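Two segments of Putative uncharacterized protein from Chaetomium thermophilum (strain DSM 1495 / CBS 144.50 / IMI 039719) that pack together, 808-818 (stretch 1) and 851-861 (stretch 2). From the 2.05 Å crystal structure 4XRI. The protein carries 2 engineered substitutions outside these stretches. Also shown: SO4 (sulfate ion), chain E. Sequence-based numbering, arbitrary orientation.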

ATOM      1  N   SER A 808      -3.286  10.630 -16.656  1.00 53.12           N
ATOM      2  CA  SER A 808      -3.988  11.091 -15.469  1.00 49.99           C
ATOM      3  C   SER A 808      -4.790  12.333 -15.822  1.00 52.72           C
ATOM      4  O   SER A 808      -4.547  12.958 -16.854  1.00 47.62           O
ATOM      5  CB  SER A 808      -3.014  11.387 -14.328  1.00 53.81           C
ATOM      6  OG  SER A 808      -2.198  12.504 -14.629  1.00 54.26           O
ATOM      7  N   GLU A 809      -5.746  12.688 -14.971  1.00 54.94           N
ATOM      8  CA  GLU A 809      -6.535  13.893 -15.188  1.00 55.89           C
ATOM      9  C   GLU A 809      -5.642  15.128 -15.166  1.00 49.07           C
ATOM     10  O   GLU A 809      -5.788  16.031 -15.992  1.00 51.68           O
ATOM     11  CB  GLU A 809      -7.638  14.023 -14.137  1.00 57.51           C
ATOM     12  CG  GLU A 809      -8.297  15.389 -14.125  1.00 62.18           C
ATOM     13  CD  GLU A 809      -9.630  15.396 -13.406  1.00 70.16           C
ATOM     14  OE1 GLU A 809     -10.099  14.309 -13.005  1.00 70.31           O
ATOM     15  OE2 GLU A 809     -10.212  16.490 -13.246  1.00 68.89           O
ATOM     16  N   ALA A 810      -4.709  15.151 -14.218  1.00 47.42           N
ATOM     17  CA  ALA A 810      -3.776  16.262 -14.071  1.00 53.70           C
ATOM     18  C   ALA A 810      -2.926  16.458 -15.322  1.00 53.81           C
ATOM     19  O   ALA A 810      -2.648  17.588 -15.724  1.00 47.20           O
ATOM     20  CB  ALA A 810      -2.883  16.040 -12.859  1.00 50.96           C
ATOM     21  N   LEU A 811      -2.521  15.352 -15.936  1.00 51.91           N
ATOM     22  CA  LEU A 811      -1.685  15.406 -17.130  1.00 51.29           C
ATOM     23  C   LEU A 811      -2.449  15.999 -18.309  1.00 48.78           C
ATOM     24  O   LEU A 811      -1.916  16.817 -19.061  1.00 43.58           O
ATOM     25  CB  LEU A 811      -1.167  14.012 -17.486  1.00 47.88           C
ATOM     26  CG  LEU A 811      -0.327  13.906 -18.760  1.00 45.56           C
ATOM     27  CD1 LEU A 811       0.844  14.876 -18.717  1.00 39.33           C
ATOM     28  CD2 LEU A 811       0.162  12.478 -18.963  1.00 41.33           C
ATOM     29  N   MET A 812      -3.706  15.592 -18.458  1.00 52.13           N
ATOM     30  CA  MET A 812      -4.539  16.100 -19.541  1.00 51.06           C
ATOM     31  C   MET A 812      -4.891  17.563 -19.305  1.00 49.12           C
ATOM     32  O   MET A 812      -4.940  18.355 -20.244  1.00 46.61           O
ATOM     33  CB  MET A 812      -5.809  15.260 -19.687  1.00 55.71           C
ATOM     34  CG  MET A 812      -5.542  13.782 -19.938  1.00 64.31           C
ATOM     35  SD  MET A 812      -4.293  13.483 -21.208  1.00 55.05           S
ATOM     36  CE  MET A 812      -5.129  14.087 -22.673  1.00 51.55           C
ATOM     37  N   ARG A 813      -5.131  17.917 -18.047  1.00 46.80           N
ATOM     38  CA  ARG A 813      -5.404  19.305 -17.689  1.00 54.02           C
ATOM     39  C   ARG A 813      -4.208  20.191 -18.025  1.00 51.76           C
ATOM     40  O   ARG A 813      -4.349  21.217 -18.695  1.00 42.40           O
ATOM     41  CB  ARG A 813      -5.753  19.425 -16.203  1.00 59.11           C
ATOM     42  CG  ARG A 813      -6.057  20.849 -15.758  1.00 59.27           C
ATOM     43  CD  ARG A 813      -6.709  20.893 -14.385  1.00 62.75           C
ATOM     44  NE  ARG A 813      -5.826  20.406 -13.328  1.00 66.21           N
ATOM     45  CZ  ARG A 813      -5.947  19.223 -12.733  1.00 72.48           C
ATOM     46  NH1 ARG A 813      -6.919  18.394 -13.088  1.00 76.84           N
ATOM     47  NH2 ARG A 813      -5.096  18.871 -11.779  1.00 69.34           N
ATOM     48  N   ALA A 814      -3.030  19.778 -17.563  1.00 48.54           N
ATOM     49  CA  ALA A 814      -1.791  20.505 -17.823  1.00 43.81           C
ATOM     50  C   ALA A 814      -1.520  20.642 -19.317  1.00 44.13           C
ATOM     51  O   ALA A 814      -1.011  21.665 -19.777  1.00 47.94           O
ATOM     52  CB  ALA A 814      -0.622  19.813 -17.142  1.00 42.77           C
ATOM     53  N   SER A 815      -1.867  19.600 -20.068  1.00 42.99           N
ATOM     54  CA  SER A 815      -1.687  19.595 -21.516  1.00 42.49           C
ATOM     55  C   SER A 815      -2.585  20.631 -22.180  1.00 47.43           C
ATOM     56  O   SER A 815      -2.139  21.392 -23.040  1.00 48.95           O
ATOM     57  CB  SER A 815      -1.975  18.208 -22.089  1.00 46.22           C
ATOM     58  OG  SER A 815      -1.094  17.243 -21.544  1.00 48.83           O
ATOM     59  N   MET A 816      -3.854  20.647 -21.776  1.00 48.61           N
ATOM     60  CA  MET A 816      -4.802  21.652 -22.244  1.00 48.47           C
ATOM     61  C   MET A 816      -4.276  23.047 -21.940  1.00 42.69           C
ATOM     62  O   MET A 816      -4.350  23.945 -22.780  1.00 48.28           O
ATOM     63  CB  MET A 816      -6.179  21.454 -21.595  1.00 52.14           C
ATOM     64  CG  MET A 816      -6.873  20.137 -21.915  1.00 52.36           C
ATOM     65  SD  MET A 816      -7.365  19.948 -23.639  1.00 62.67           S
ATOM     66  CE  MET A 816      -6.001  18.992 -24.296  1.00 77.28           C
ATOM     67  N   GLY A 817      -3.743  23.213 -20.734  1.00 46.20           N
ATOM     68  CA  GLY A 817      -3.186  24.481 -20.307  1.00 47.81           C
ATOM     69  C   GLY A 817      -2.070  24.960 -21.211  1.00 48.13           C
ATOM     70  O   GLY A 817      -2.029  26.128 -21.589  1.00 44.15           O
ATOM     71  N   VAL A 818      -1.171  24.049 -21.571  1.00 46.62           N
ATOM     72  CA  VAL A 818      -0.033  24.390 -22.420  1.00 44.27           C
ATOM     73  C   VAL A 818      -0.478  24.757 -23.833  1.00 45.45           C
ATOM     74  O   VAL A 818       0.054  25.695 -24.434  1.00 44.55           O
ATOM     75  CB  VAL A 818       0.986  23.229 -22.469  1.00 44.42           C
ATOM     76  CG1 VAL A 818       1.910  23.352 -23.674  1.00 39.52           C
ATOM     77  CG2 VAL A 818       1.793  23.202 -21.180  1.00 39.91           C
TER
HETATM   78  S   SO4 E 904      -6.614  10.160 -12.301  0.75 79.43           S
HETATM   79  O1  SO4 E 904      -6.630  10.584 -13.697  0.75 82.15           O
HETATM   80  O2  SO4 E 904      -6.915  11.303 -11.446  0.75 82.70           O
HETATM   81  O3  SO4 E 904      -5.298   9.628 -11.961  0.75 69.20           O
HETATM   82  O4  SO4 E 904      -7.623   9.123 -12.104  0.75 82.35           O
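Stretch 2 851-861: REFGARTIETA

A single carboxylate oxygen from stretch 1 holds the start of the helix in stretch 2: Glu 809 OE2 accepts hydrogen bonds from Gly 854 N (2.6 Å) and from Thr 857 OG1 (2.8 Å). Gly 854 occupies the N-cap position, so the acidic side chain meets a backbone NH at the end of the helix where such groups lack intrahelical partners. Thr 857 OG1 in turn accepts from Arg 813 NH1 at 2.8 Å, near the guanidinium plane, which links the polar residues into a short relay.

Residues 851-854 form a loop or turn, in which Phe 853 and Gly 854 are extended; from Ala 855 the chain is helical, and it runs in broadly the same direction as helix 809-818. The axes cross at 29° and come within 8.6 Å of each other. The backbones draw close at Arg 813 and Thr 857, whose CA atoms are 4.9 Å apart.

Before the helix, the Phe 853 ring lies obliquely against Glu 809 and Met 812, with CZ 4.2 Å from Met 812 CG. One turn beyond Thr 857, packing becomes largely apolar. Thr 860 directs its CB toward stretch 1 and sets CG2 3.6 Å from Gly 817 N and 3.7 Å from Met 816 CB, while Ala 861 CB lies 3.9 Å from Met 816 SD.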

ATOM      1  N   ARG A 851     -16.766  12.962 -18.750  1.00 85.06           N
ATOM      2  CA  ARG A 851     -17.643  13.303 -17.635  1.00 88.81           C
ATOM      3  C   ARG A 851     -17.030  12.952 -16.280  1.00 81.65           C
ATOM      4  O   ARG A 851     -17.490  13.432 -15.244  1.00 80.25           O
ATOM      5  CB  ARG A 851     -18.996  12.601 -17.791  1.00 97.35           C
ATOM      6  CG  ARG A 851     -19.829  13.104 -18.961  1.00103.13           C
ATOM      7  CD  ARG A 851     -21.149  12.354 -19.061  1.00110.47           C
ATOM      8  NE  ARG A 851     -22.001  12.570 -17.895  1.00116.87           N
ATOM      9  CZ  ARG A 851     -22.953  13.495 -17.826  1.00122.33           C
ATOM     10  NH1 ARG A 851     -23.176  14.296 -18.859  1.00126.00           N
ATOM     11  NH2 ARG A 851     -23.682  13.622 -16.726  1.00122.97           N
ATOM     12  N   GLU A 852     -15.991  12.121 -16.288  1.00 80.52           N
ATOM     13  CA  GLU A 852     -15.338  11.704 -15.049  1.00 83.99           C
ATOM     14  C   GLU A 852     -14.283  12.702 -14.579  1.00 79.48           C
ATOM     15  O   GLU A 852     -13.790  12.609 -13.453  1.00 81.08           O
ATOM     16  CB  GLU A 852     -14.699  10.324 -15.217  1.00 90.25           C
ATOM     17  CG  GLU A 852     -15.647   9.154 -14.989  1.00 98.03           C
ATOM     18  CD  GLU A 852     -15.898   8.875 -13.515  1.00103.08           C
ATOM     19  OE1 GLU A 852     -15.390   9.631 -12.661  1.00103.86           O
ATOM     20  OE2 GLU A 852     -16.604   7.891 -13.212  1.00105.85           O
ATOM     21  N   PHE A 853     -13.932  13.651 -15.441  1.00 76.55           N
ATOM     22  CA  PHE A 853     -12.975  14.688 -15.073  1.00 77.05           C
ATOM     23  C   PHE A 853     -13.644  15.784 -14.249  1.00 80.52           C
ATOM     24  O   PHE A 853     -14.859  15.965 -14.308  1.00 85.18           O
ATOM     25  CB  PHE A 853     -12.328  15.299 -16.318  1.00 75.50           C
ATOM     26  CG  PHE A 853     -11.246  14.448 -16.923  1.00 70.45           C
ATOM     27  CD1 PHE A 853     -10.637  13.443 -16.189  1.00 66.31           C
ATOM     28  CD2 PHE A 853     -10.830  14.662 -18.227  1.00 67.18           C
ATOM     29  CE1 PHE A 853      -9.639  12.664 -16.748  1.00 65.40           C
ATOM     30  CE2 PHE A 853      -9.835  13.887 -18.790  1.00 63.64           C
ATOM     31  CZ  PHE A 853      -9.238  12.888 -18.050  1.00 62.84           C
ATOM     32  N   GLY A 854     -12.839  16.519 -13.488  1.00 76.02           N
ATOM     33  CA  GLY A 854     -13.343  17.592 -12.649  1.00 68.40           C
ATOM     34  C   GLY A 854     -13.686  18.842 -13.434  1.00 70.08           C
ATOM     35  O   GLY A 854     -13.560  18.869 -14.658  1.00 70.38           O
ATOM     36  N   ALA A 855     -14.113  19.882 -12.725  1.00 76.93           N
ATOM     37  CA  ALA A 855     -14.541  21.122 -13.364  1.00 78.38           C
ATOM     38  C   ALA A 855     -13.361  21.949 -13.865  1.00 75.91           C
ATOM     39  O   ALA A 855     -13.439  22.564 -14.928  1.00 67.37           O
ATOM     40  CB  ALA A 855     -15.387  21.942 -12.406  1.00 80.34           C
ATOM     41  N   ARG A 856     -12.275  21.967 -13.093  1.00 75.79           N
ATOM     42  CA  ARG A 856     -11.055  22.668 -13.489  1.00 79.58           C
ATOM     43  C   ARG A 856     -10.591  22.210 -14.866  1.00 72.45           C
ATOM     44  O   ARG A 856     -10.350  23.021 -15.761  1.00 69.86           O
ATOM     45  CB  ARG A 856      -9.930  22.432 -12.477  1.00 87.07           C
ATOM     46  CG  ARG A 856     -10.183  22.937 -11.071  1.00 97.47           C
ATOM     47  CD  ARG A 856      -9.043  22.496 -10.163  1.00102.23           C
ATOM     48  NE  ARG A 856      -9.179  22.977  -8.793  1.00106.89           N
ATOM     49  CZ  ARG A 856      -8.353  22.641  -7.806  1.00106.59           C
ATOM     50  NH1 ARG A 856      -8.544  23.122  -6.585  1.00107.96           N
ATOM     51  NH2 ARG A 856      -7.336  21.822  -8.040  1.00103.56           N
ATOM     52  N   THR A 857     -10.474  20.896 -15.011  1.00 71.04           N
ATOM     53  CA  THR A 857      -9.964  20.277 -16.227  1.00 66.37           C
ATOM     54  C   THR A 857     -10.839  20.572 -17.439  1.00 66.07           C
ATOM     55  O   THR A 857     -10.338  20.952 -18.500  1.00 60.75           O
ATOM     56  CB  THR A 857      -9.851  18.751 -16.055  1.00 62.84           C
ATOM     57  OG1 THR A 857      -9.083  18.453 -14.882  1.00 55.01           O
ATOM     58  CG2 THR A 857      -9.186  18.123 -17.270  1.00 62.62           C
ATOM     59  N   ILE A 858     -12.145  20.395 -17.275  1.00 62.93           N
ATOM     60  CA  ILE A 858     -13.092  20.603 -18.362  1.00 65.86           C
ATOM     61  C   ILE A 858     -13.119  22.071 -18.789  1.00 66.16           C
ATOM     62  O   ILE A 858     -13.232  22.380 -19.977  1.00 66.03           O
ATOM     63  CB  ILE A 858     -14.505  20.144 -17.959  1.00 73.74           C
ATOM     64  CG1 ILE A 858     -14.500  18.649 -17.640  1.00 67.72           C
ATOM     65  CG2 ILE A 858     -15.508  20.436 -19.066  1.00 74.43           C
ATOM     66  CD1 ILE A 858     -15.797  18.139 -17.054  1.00 77.46           C
ATOM     67  N   GLU A 859     -12.996  22.973 -17.820  1.00 63.34           N
ATOM     68  CA  GLU A 859     -12.914  24.399 -18.117  1.00 70.59           C
ATOM     69  C   GLU A 859     -11.624  24.728 -18.858  1.00 63.12           C
ATOM     70  O   GLU A 859     -11.618  25.536 -19.788  1.00 60.92           O
ATOM     71  CB  GLU A 859     -13.005  25.225 -16.835  1.00 83.30           C
ATOM     72  CG  GLU A 859     -14.398  25.296 -16.244  1.00 98.47           C
ATOM     73  CD  GLU A 859     -14.411  25.928 -14.868  1.00106.40           C
ATOM     74  OE1 GLU A 859     -13.316  26.152 -14.308  1.00105.22           O
ATOM     75  OE2 GLU A 859     -15.512  26.201 -14.346  1.00111.16           O
ATOM     76  N   THR A 860     -10.531  24.099 -18.438  1.00 64.19           N
ATOM     77  CA  THR A 860      -9.241  24.287 -19.089  1.00 57.26           C
ATOM     78  C   THR A 860      -9.291  23.765 -20.519  1.00 57.44           C
ATOM     79  O   THR A 860      -8.695  24.343 -21.429  1.00 63.13           O
ATOM     80  CB  THR A 860      -8.109  23.574 -18.323  1.00 59.54           C
ATOM     81  OG1 THR A 860      -8.147  23.954 -16.942  1.00 52.93           O
ATOM     82  CG2 THR A 860      -6.752  23.935 -18.907  1.00 58.48           C
ATOM     83  N   ALA A 861     -10.014  22.665 -20.707  1.00 52.01           N
ATOM     84  CA  ALA A 861     -10.185  22.074 -22.027  1.00 51.77           C
ATOM     85  C   ALA A 861     -11.027  22.979 -22.918  1.00 65.29           C
ATOM     86  O   ALA A 861     -10.777  23.090 -24.119  1.00 72.01           O
ATOM     87  CB  ALA A 861     -10.822  20.698 -21.914  1.00 46.89           C
TER